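Local coordinates for protein tyrocidine synthase 2 (Brevibacillus parabrevis, PDB 6TA8) that belongs to the nonribosomal peptide synthetases and is represented here by a region with the two-lobed fold of the condensation-domain family, at residues K42-N47 with A161-V166; H53-A58 with I320-S325; K290-T295 with E445-S450. All coordinates share one frame; numbering follows the deposited sequence.

Contact 1: residues K42-N47 with A161-V166; sequences KWFFAN and AIHHLV
The side chains of F44 and L165 cross at about a right angle, with CD2 of F44 lying 3.9 Å from CD2 of L165. The phenyl group reaches this place because CG of F44 stands anti to its own backbone nitrogen (chi1 171°), which carries the ring out from helix 39-46 toward the end of strand 155-163. L165 answers with a forked end. Its other branch, CD1, touches CZ of F45 at 3.8 Å and also borders F44, 4.0 Å from CE2 of F44, so this methyl lies between two neighbouring aromatic residues of the same helix. In F45, CG lies anti to the carbonyl carbon instead, beside the backbone nitrogen, and this folds its ring over its neighbour: CD2 of F44 sits above the centre of the F45 face. Leucine suits the spot because two methyls on one branched carbon can touch rings lying in different directions.

Beyond the leucine, CZ of F44 comes to 3.8 Å from CE1 of H163, at the edge of the imidazole. The two rings approach from opposite directions and stand almost perpendicular, at 89°. What fixes the imidazole is a pair of polar bonds. ND1 of H163 accepts the backbone N of L165 at 3.3 Å, a fairly straight bond (148°) tilted somewhat out of the ring plane, and NE2 is hydrogen-bonded to the carbonyl oxygen of R52. All four touching residues are buried, so these bonds satisfy both imidazole nitrogens inside the protein and leave the ring little freedom to flip. W55 and F49 add further rings around F44. H163 and H164 open the HHxxxDG signature of the condensation-domain family, and the helix thus packs its phenylalanines against the start of that motif.

Contact 2: residues H53-A58 with I320-S325; sequences HHWNQA and IGWFTS
W55 meets W322 obliquely at the far corners of their six-membered rings, CZ3 of W55 standing 3.5 Å from CH2 of W322. The same CZ3 of W55 is 3.8 Å from CZ2 of W322, so the overlap is confined to these corners. The ring planes are inclined by 49° and the six-membered centroids lie 5.7 Å apart, an oblique meeting. Tryptophan suits both places because its long side chain spans the gap between well-separated backbones. W322 extends with CG anti to its backbone nitrogen (chi1 -163°), which sends the indole across to W55.

Topologically the pair bridges the two lobes of the condensation-domain fold. W55 immediately precedes strand 56-63 in the five-stranded sheet, whereas W322 belongs to the connection between strands 297-304 and 325-332 of the six-stranded one. H164 of the HHxxxDG motif stacks on W322 and also meets W55, and D168, the aspartate of that motif, accepts the backbone N of F323 through OD2. The tryptophans therefore border the motif directly.

The backbone N of W55 donates to OD1 of N56 at 3.0 Å; the bond is reasonably straight at the hydrogen, but the donor lies well above the carbonyl plane of the amide. The other end of that amide, ND2, is hydrogen-bonded to the carbonyl oxygen of Q134, which fixes its rotation. In the facing segment G321 is fully extended, and the F323 ring turns its edge to the glycine N; with no side chain on G321, that ring can press close to its backbone. F49 stacks on W55, and I40 and F44 of helix 39-46 lie against W322.

Contact 3: residues K290-T295 with E445-S450; sequences KDWAHT and EKTIAS
T447, in the first turn of helix 445-466, meets W292 in two ways. Its carbonyl O accepts the indole NE1 of W292 at 2.8 Å. The bond is short but bent, with 134° at the hydrogen, and the oxygen lies out of the indole plane. Its methyl CG2, anti to the backbone nitrogen, comes across the indole on the other side of the ring plane from the carbonyl O, 3.6 Å from NE1 of W292 and 3.7 Å from CZ2 of W292. Threonine suits the place because the methyl packs on the indole while OG1 hydrogen-bonds to OD2 of D239.

I448 comes next, its CB directed away from the tryptophan, though the tip swings back toward it without close contact; it packs on L253 and Y438, residues of strands 250-256 and 431-439. Helix 445-466 is thus seated on the six-stranded sheet of its lobe by one side, and by another it receives the end of helix 277-293, where W292 lies two residues before H294 turns the chain out of helical geometry with positive phi.

At S450 the backbones come closest, its CA 6.9 Å from CA of W292. A small residue is consistent with this close approach: OG lies at the edge of the indole, in its plane, 3.8 Å from CD1 of W292. L451 and L236 add apolar contacts to the tryptophan.

Contacts 1 and 2 adjoin, centres 6 Å apart, and share a sheet: strands 155-163 and 56-63 are neighbours in it, and the backbone pairs I162 with Q57 and H164 with W55 link them. Along the chain their segments alternate, 42-47 and 53-58 coming before 161-166 and 320-325. Contact 3 lies on the surface of the lobe built on the six-stranded sheet, its centre about 31 Å from that of contact 1 and about 30 Å from that of contact 2, nearest atoms about 19 Å apart in both cases. Contact 2 sets loop 320-325 of that lobe beside the HHxxxDG region, whereas contact 3 joins two of its helices, 277-293 and 445-466, far from the motif.

Contact 1: residues K42-N47 with A161-V166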
loop_
_atom_site.group_PDB
_atom_site.type_symbol
_atom_site.label_atom_id
_atom_site.label_comp_id
_atom_site.label_asym_id
_atom_site.label_seq_id
_atom_site.Cartn_x
_atom_site.Cartn_y
_atom_site.Cartn_z
ATOM N N LYS A 42 -3.050 -4.259 13.817
ATOM C CA LYS A 42 -4.194 -4.170 14.720
ATOM C C LYS A 42 -5.407 -3.584 14.011
ATOM O O LYS A 42 -6.543 -4.013 14.247
ATOM C CB LYS A 42 -3.834 -3.324 15.942
ATOM C CG LYS A 42 -3.338 -4.115 17.140
ATOM C CD LYS A 42 -3.381 -3.264 18.401
ATOM C CE LYS A 42 -3.073 -4.084 19.642
ATOM N NZ LYS A 42 -1.637 -4.476 19.707
ATOM N N TRP A 43 -5.185 -2.596 13.141
ATOM C CA TRP A 43 -6.286 -1.986 12.404
ATOM C C TRP A 43 -6.958 -2.985 11.469
ATOM O O TRP A 43 -8.166 -2.891 11.227
ATOM C CB TRP A 43 -5.774 -0.776 11.621
ATOM C CG TRP A 43 -6.719 -0.266 10.577
ATOM C CD1 TRP A 43 -7.709 0.656 10.750
ATOM C CD2 TRP A 43 -6.757 -0.641 9.195
ATOM N NE1 TRP A 43 -8.364 0.876 9.563
ATOM C CE2 TRP A 43 -7.799 0.090 8.592
ATOM C CE3 TRP A 43 -6.015 -1.530 8.410
ATOM C CZ2 TRP A 43 -8.117 -0.038 7.241
ATOM C CZ3 TRP A 43 -6.331 -1.653 7.069
ATOM C CH2 TRP A 43 -7.373 -0.912 6.499
ATOM N N PHE A 44 -6.198 -3.947 10.942
ATOM C CA PHE A 44 -6.775 -4.940 10.042
ATOM C C PHE A 44 -7.721 -5.877 10.784
ATOM O O PHE A 44 -8.798 -6.211 10.277
ATOM C CB PHE A 44 -5.662 -5.729 9.353
ATOM C CG PHE A 44 -6.149 -6.916 8.569
ATOM C CD1 PHE A 44 -6.674 -6.757 7.298
ATOM C CD2 PHE A 44 -6.074 -8.194 9.101
ATOM C CE1 PHE A 44 -7.121 -7.847 6.575
ATOM C CE2 PHE A 44 -6.521 -9.289 8.384
ATOM C CZ PHE A 44 -7.044 -9.114 7.118
ATOM N N PHE A 45 -7.338 -6.308 11.988
ATOM C CA PHE A 45 -8.175 -7.229 12.748
ATOM C C PHE A 45 -9.358 -6.527 13.401
ATOM O O PHE A 45 -10.430 -7.128 13.536
ATOM C CB PHE A 45 -7.337 -7.944 13.808
ATOM C CG PHE A 45 -6.379 -8.950 13.240
ATOM C CD1 PHE A 45 -6.842 -10.140 12.705
ATOM C CD2 PHE A 45 -5.017 -8.705 13.236
ATOM C CE1 PHE A 45 -5.966 -11.066 12.177
ATOM C CE2 PHE A 45 -4.135 -9.627 12.710
ATOM C CZ PHE A 45 -4.611 -10.810 12.180
ATOM N N ALA A 46 -9.187 -5.266 13.811
ATOM C CA ALA A 46 -10.288 -4.524 14.411
ATOM C C ALA A 46 -11.417 -4.272 13.422
ATOM O O ALA A 46 -12.555 -4.040 13.841
ATOM C CB ALA A 46 -9.784 -3.193 14.975
ATOM N N ASN A 47 -11.127 -4.309 12.119
ATOM C CA ASN A 47 -12.179 -4.138 11.124
ATOM C C ASN A 47 -13.090 -5.356 11.056
ATOM O O ASN A 47 -14.257 -5.231 10.664
ATOM C CB ASN A 47 -11.563 -3.862 9.754
ATOM C CG ASN A 47 -11.359 -2.384 9.495
ATOM O OD1 ASN A 47 -12.319 -1.639 9.297
ATOM N ND2 ASN A 47 -10.104 -1.951 9.493
ATOM N N ALA A 161 1.179 -14.007 -5.222
ATOM C CA ALA A 161 0.169 -13.428 -4.346
ATOM C C ALA A 161 0.570 -13.647 -2.894
ATOM O O ALA A 161 0.856 -14.777 -2.487
ATOM C CB ALA A 161 -1.207 -14.039 -4.614
ATOM N N ILE A 162 0.593 -12.564 -2.120
ATOM C CA ILE A 162 0.978 -12.600 -0.714
ATOM C C ILE A 162 -0.058 -11.833 0.093
ATOM O O ILE A 162 -0.495 -10.750 -0.313
ATOM C CB ILE A 162 2.384 -12.004 -0.488
ATOM C CG1 ILE A 162 3.399 -12.632 -1.444
ATOM C CG2 ILE A 162 2.824 -12.206 0.952
ATOM C CD1 ILE A 162 4.785 -12.054 -1.316
ATOM N N HIS A 163 -0.449 -12.396 1.235
ATOM C CA HIS A 163 -1.382 -11.715 2.123
ATOM C C HIS A 163 -0.803 -10.379 2.572
ATOM O O HIS A 163 0.390 -10.266 2.866
ATOM C CB HIS A 163 -1.693 -12.593 3.336
ATOM C CG HIS A 163 -2.950 -12.208 4.052
ATOM N ND1 HIS A 163 -2.985 -11.232 5.025
ATOM C CD2 HIS A 163 -4.218 -12.671 3.937
ATOM C CE1 HIS A 163 -4.220 -11.110 5.477
ATOM N NE2 HIS A 163 -4.988 -11.971 4.835
ATOM N N HIS A 164 -1.664 -9.361 2.627
ATOM C CA HIS A 164 -1.228 -7.998 2.908
ATOM C C HIS A 164 -0.653 -7.824 4.309
ATOM O O HIS A 164 -0.089 -6.764 4.598
ATOM C CB HIS A 164 -2.396 -7.031 2.709
ATOM C CG HIS A 164 -1.977 -5.632 2.381
ATOM N ND1 HIS A 164 -0.691 -5.173 2.575
ATOM C CD2 HIS A 164 -2.674 -4.590 1.869
ATOM C CE1 HIS A 164 -0.614 -3.911 2.196
ATOM N NE2 HIS A 164 -1.804 -3.532 1.764
ATOM N N LEU A 165 -0.774 -8.829 5.177
ATOM C CA LEU A 165 -0.323 -8.688 6.555
ATOM C C LEU A 165 1.193 -8.715 6.701
ATOM O O LEU A 165 1.689 -8.454 7.802
ATOM C CB LEU A 165 -0.937 -9.791 7.420
ATOM C CG LEU A 165 -2.278 -9.481 8.084
ATOM C CD1 LEU A 165 -2.824 -10.720 8.778
ATOM C CD2 LEU A 165 -2.133 -8.330 9.070
ATOM N N VAL A 166 1.938 -9.017 5.636
ATOM C CA VAL A 166 3.383 -9.193 5.747
ATOM C C VAL A 166 4.118 -8.495 4.608
ATOM O O VAL A 166 5.328 -8.682 4.439
ATOM C CB VAL A 166 3.752 -10.689 5.784
ATOM C CG1 VAL A 166 3.334 -11.317 7.105
ATOM C CG2 VAL A 166 3.115 -11.423 4.612
#

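Contact 2: residues H53-A58 with I320-S325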
loop_
_atom_site.group_PDB
_atom_site.type_symbol
_atom_site.label_atom_id
_atom_site.label_comp_id
_atom_site.label_asym_id
_atom_site.label_seq_id
_atom_site.Cartn_x
_atom_site.Cartn_y
_atom_site.Cartn_z
ATOM N N HIS A 53 -8.816 -13.922 5.316
ATOM C CA HIS A 53 -7.702 -14.593 4.659
ATOM C C HIS A 53 -7.576 -14.195 3.196
ATOM O O HIS A 53 -6.539 -14.466 2.579
ATOM C CB HIS A 53 -7.864 -16.108 4.770
ATOM C CG HIS A 53 -9.057 -16.639 4.040
ATOM N ND1 HIS A 53 -10.313 -16.689 4.605
ATOM C CD2 HIS A 53 -9.188 -17.133 2.786
ATOM C CE1 HIS A 53 -11.166 -17.194 3.732
ATOM N NE2 HIS A 53 -10.509 -17.472 2.620
ATOM N N HIS A 54 -8.604 -13.569 2.627
ATOM C CA HIS A 54 -8.594 -13.092 1.246
ATOM C C HIS A 54 -8.508 -11.568 1.295
ATOM O O HIS A 54 -9.523 -10.869 1.293
ATOM C CB HIS A 54 -9.829 -13.567 0.486
ATOM C CG HIS A 54 -9.729 -13.388 -0.997
ATOM N ND1 HIS A 54 -10.704 -13.829 -1.867
ATOM C CD2 HIS A 54 -8.771 -12.817 -1.764
ATOM C CE1 HIS A 54 -10.351 -13.536 -3.105
ATOM N NE2 HIS A 54 -9.182 -12.921 -3.071
ATOM N N TRP A 55 -7.277 -11.061 1.338
ATOM C CA TRP A 55 -7.005 -9.637 1.478
ATOM C C TRP A 55 -5.533 -9.396 1.174
ATOM O O TRP A 55 -4.756 -9.056 2.071
ATOM C CB TRP A 55 -7.356 -9.160 2.889
ATOM C CG TRP A 55 -7.836 -7.742 2.966
ATOM C CD1 TRP A 55 -9.096 -7.290 2.707
ATOM C CD2 TRP A 55 -7.068 -6.593 3.345
ATOM N NE1 TRP A 55 -9.159 -5.930 2.891
ATOM C CE2 TRP A 55 -7.927 -5.477 3.284
ATOM C CE3 TRP A 55 -5.737 -6.399 3.725
ATOM C CZ2 TRP A 55 -7.499 -4.188 3.590
ATOM C CZ3 TRP A 55 -5.314 -5.116 4.028
ATOM C CH2 TRP A 55 -6.193 -4.030 3.959
ATOM N N ASN A 56 -5.140 -9.579 -0.083
ATOM C CA ASN A 56 -3.743 -9.735 -0.457
ATOM C C ASN A 56 -3.285 -8.601 -1.370
ATOM O O ASN A 56 -4.048 -7.701 -1.729
ATOM C CB ASN A 56 -3.519 -11.082 -1.155
ATOM C CG ASN A 56 -4.384 -12.189 -0.587
ATOM O OD1 ASN A 56 -4.643 -12.239 0.615
ATOM N ND2 ASN A 56 -4.833 -13.089 -1.453
ATOM N N GLN A 57 -2.003 -8.661 -1.722
ATOM C CA GLN A 57 -1.410 -7.893 -2.806
ATOM C C GLN A 57 -0.674 -8.873 -3.706
ATOM O O GLN A 57 -0.064 -9.830 -3.221
ATOM C CB GLN A 57 -0.445 -6.816 -2.284
ATOM C CG GLN A 57 -1.130 -5.578 -1.727
ATOM C CD GLN A 57 -0.142 -4.521 -1.274
ATOM O OE1 GLN A 57 1.031 -4.811 -1.035
ATOM N NE2 GLN A 57 -0.614 -3.284 -1.150
ATOM N N ALA A 58 -0.737 -8.646 -5.016
ATOM C CA ALA A 58 -0.170 -9.602 -5.955
ATOM C C ALA A 58 0.364 -8.880 -7.182
ATOM O O ALA A 58 -0.098 -7.791 -7.535
ATOM C CB ALA A 58 -1.206 -10.654 -6.372
ATOM N N ILE A 320 11.181 -6.734 4.802
ATOM C CA ILE A 320 9.879 -6.944 4.182
ATOM C C ILE A 320 8.832 -7.052 5.282
ATOM O O ILE A 320 9.029 -7.772 6.270
ATOM C CB ILE A 320 9.886 -8.196 3.289
ATOM C CG1 ILE A 320 10.682 -7.922 2.012
ATOM C CG2 ILE A 320 8.468 -8.642 2.958
ATOM C CD1 ILE A 320 10.658 -9.057 1.022
ATOM N N GLY A 321 7.732 -6.328 5.123
ATOM C CA GLY A 321 6.682 -6.329 6.123
ATOM C C GLY A 321 5.618 -5.325 5.749
ATOM O O GLY A 321 5.700 -4.652 4.718
ATOM N N TRP A 322 4.603 -5.238 6.607
ATOM C CA TRP A 322 3.517 -4.271 6.444
ATOM C C TRP A 322 3.813 -3.091 7.364
ATOM O O TRP A 322 3.424 -3.076 8.533
ATOM C CB TRP A 322 2.163 -4.904 6.743
ATOM C CG TRP A 322 1.006 -4.109 6.208
ATOM C CD1 TRP A 322 1.071 -3.037 5.366
ATOM C CD2 TRP A 322 -0.385 -4.320 6.482
ATOM N NE1 TRP A 322 -0.193 -2.569 5.097
ATOM C CE2 TRP A 322 -1.104 -3.340 5.770
ATOM C CE3 TRP A 322 -1.092 -5.244 7.257
ATOM C CZ2 TRP A 322 -2.494 -3.258 5.810
ATOM C CZ3 TRP A 322 -2.474 -5.160 7.295
ATOM C CH2 TRP A 322 -3.159 -4.174 6.577
ATOM N N PHE A 323 4.510 -2.093 6.824
ATOM C CA PHE A 323 4.931 -0.921 7.578
ATOM C C PHE A 323 4.014 0.278 7.366
ATOM O O PHE A 323 4.343 1.379 7.816
ATOM C CB PHE A 323 6.365 -0.540 7.202
ATOM C CG PHE A 323 7.407 -1.488 7.725
ATOM C CD1 PHE A 323 7.556 -2.752 7.175
ATOM C CD2 PHE A 323 8.247 -1.110 8.757
ATOM C CE1 PHE A 323 8.519 -3.622 7.653
ATOM C CE2 PHE A 323 9.212 -1.973 9.239
ATOM C CZ PHE A 323 9.347 -3.231 8.687
ATOM N N THR A 324 2.876 0.086 6.699
ATOM C CA THR A 324 2.020 1.203 6.315
ATOM C C THR A 324 1.571 2.001 7.533
ATOM O O THR A 324 1.096 1.438 8.523
ATOM C CB THR A 324 0.804 0.686 5.544
ATOM O OG1 THR A 324 1.218 0.221 4.254
ATOM C CG2 THR A 324 -0.235 1.787 5.369
ATOM N N SER A 325 1.732 3.318 7.456
ATOM C CA SER A 325 1.292 4.236 8.497
ATOM C C SER A 325 0.171 5.107 7.948
ATOM O O SER A 325 0.323 5.725 6.889
ATOM C CB SER A 325 2.448 5.108 8.989
ATOM O OG SER A 325 2.749 6.129 8.052
#

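Contact 3: residues K290-T295 with E445-S450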
loop_
_atom_site.group_PDB
_atom_site.type_symbol
_atom_site.label_atom_id
_atom_site.label_comp_id
_atom_site.label_asym_id
_atom_site.label_seq_id
_atom_site.Cartn_x
_atom_site.Cartn_y
_atom_site.Cartn_z
ATOM N N LYS A 290 -13.269 20.321 -4.132
ATOM C CA LYS A 290 -13.977 21.594 -4.040
ATOM C C LYS A 290 -14.871 21.816 -5.255
ATOM O O LYS A 290 -16.038 22.196 -5.118
ATOM C CB LYS A 290 -12.977 22.741 -3.887
ATOM C CG LYS A 290 -13.617 24.119 -3.857
ATOM C CD LYS A 290 -12.573 25.211 -3.694
ATOM C CE LYS A 290 -13.209 26.590 -3.728
ATOM N NZ LYS A 290 -14.217 26.765 -2.646
ATOM N N ASP A 291 -14.338 21.585 -6.455
ATOM C CA ASP A 291 -15.141 21.733 -7.664
ATOM C C ASP A 291 -16.153 20.611 -7.841
ATOM O O ASP A 291 -17.050 20.738 -8.680
ATOM C CB ASP A 291 -14.234 21.797 -8.894
ATOM C CG ASP A 291 -13.699 23.189 -9.150
ATOM O OD1 ASP A 291 -14.515 24.126 -9.276
ATOM O OD2 ASP A 291 -12.463 23.347 -9.223
ATOM N N TRP A 292 -16.037 19.529 -7.073
ATOM C CA TRP A 292 -16.887 18.355 -7.227
ATOM C C TRP A 292 -17.945 18.249 -6.135
ATOM O O TRP A 292 -19.129 18.069 -6.435
ATOM C CB TRP A 292 -16.017 17.091 -7.250
ATOM C CG TRP A 292 -16.784 15.813 -7.335
ATOM C CD1 TRP A 292 -17.452 15.325 -8.418
ATOM C CD2 TRP A 292 -16.950 14.849 -6.293
ATOM N NE1 TRP A 292 -18.029 14.117 -8.115
ATOM C CE2 TRP A 292 -17.736 13.802 -6.815
ATOM C CE3 TRP A 292 -16.513 14.770 -4.972
ATOM C CZ2 TRP A 292 -18.093 12.693 -6.060
ATOM C CZ3 TRP A 292 -16.860 13.675 -4.234
ATOM C CH2 TRP A 292 -17.647 12.647 -4.773
ATOM N N ALA A 293 -17.544 18.360 -4.871
ATOM C CA ALA A 293 -18.470 18.274 -3.752
ATOM C C ALA A 293 -18.858 19.637 -3.195
ATOM O O ALA A 293 -19.695 19.701 -2.288
ATOM C CB ALA A 293 -17.872 17.410 -2.637
ATOM N N HIS A 294 -18.274 20.718 -3.715
ATOM C CA HIS A 294 -18.577 22.082 -3.276
ATOM C C HIS A 294 -18.325 22.252 -1.779
ATOM O O HIS A 294 -19.191 22.694 -1.022
ATOM C CB HIS A 294 -20.011 22.474 -3.648
ATOM C CG HIS A 294 -20.273 22.458 -5.121
ATOM N ND1 HIS A 294 -21.042 21.489 -5.729
ATOM C CD2 HIS A 294 -19.859 23.285 -6.111
ATOM C CE1 HIS A 294 -21.095 21.724 -7.029
ATOM N NE2 HIS A 294 -20.386 22.808 -7.286
ATOM N N THR A 295 -17.119 21.892 -1.358
ATOM C CA THR A 295 -16.672 22.032 0.020
ATOM C C THR A 295 -15.490 22.992 0.077
ATOM O O THR A 295 -15.027 23.512 -0.941
ATOM C CB THR A 295 -16.283 20.673 0.613
ATOM O OG1 THR A 295 -15.000 20.281 0.108
ATOM C CG2 THR A 295 -17.310 19.612 0.251
ATOM N N GLU A 445 -20.918 5.994 -12.269
ATOM C CA GLU A 445 -19.618 6.242 -12.886
ATOM C C GLU A 445 -19.489 7.660 -13.425
ATOM O O GLU A 445 -18.367 8.149 -13.596
ATOM C CB GLU A 445 -19.367 5.236 -14.010
ATOM C CG GLU A 445 -17.897 5.037 -14.339
ATOM C CD GLU A 445 -17.683 4.386 -15.690
ATOM O OE1 GLU A 445 -17.859 5.074 -16.717
ATOM O OE2 GLU A 445 -17.333 3.187 -15.724
ATOM N N LYS A 446 -20.611 8.331 -13.689
ATOM C CA LYS A 446 -20.572 9.701 -14.186
ATOM C C LYS A 446 -20.205 10.681 -13.078
ATOM O O LYS A 446 -19.493 11.661 -13.324
ATOM C CB LYS A 446 -21.922 10.073 -14.806
ATOM C CG LYS A 446 -22.121 9.614 -16.253
ATOM C CD LYS A 446 -22.128 8.094 -16.389
ATOM C CE LYS A 446 -23.182 7.453 -15.496
ATOM N NZ LYS A 446 -22.838 6.044 -15.156
ATOM N N THR A 447 -20.683 10.433 -11.857
ATOM C CA THR A 447 -20.310 11.279 -10.727
ATOM C C THR A 447 -18.832 11.122 -10.388
ATOM O O THR A 447 -18.163 12.096 -10.027
ATOM C CB THR A 447 -21.175 10.944 -9.512
ATOM O OG1 THR A 447 -22.559 11.030 -9.871
ATOM C CG2 THR A 447 -20.893 11.906 -8.365
ATOM N N ILE A 448 -18.305 9.902 -10.503
ATOM C CA ILE A 448 -16.888 9.681 -10.239
ATOM C C ILE A 448 -16.040 10.261 -11.362
ATOM O O ILE A 448 -14.960 10.815 -11.121
ATOM C CB ILE A 448 -16.615 8.179 -10.033
ATOM C CG1 ILE A 448 -17.429 7.652 -8.850
ATOM C CG2 ILE A 448 -15.131 7.929 -9.811
ATOM C CD1 ILE A 448 -17.157 8.383 -7.553
ATOM N N ALA A 449 -16.513 10.150 -12.607
ATOM C CA ALA A 449 -15.764 10.697 -13.735
ATOM C C ALA A 449 -15.644 12.212 -13.647
ATOM O O ALA A 449 -14.670 12.786 -14.146
ATOM C CB ALA A 449 -16.426 10.295 -15.053
ATOM N N SER A 450 -16.620 12.875 -13.023
ATOM C CA SER A 450 -16.534 14.321 -12.845
ATOM C C SER A 450 -15.414 14.688 -11.879
ATOM O O SER A 450 -14.666 15.643 -12.120
ATOM C CB SER A 450 -17.874 14.866 -12.352
ATOM O OG SER A 450 -17.793 16.255 -12.086
#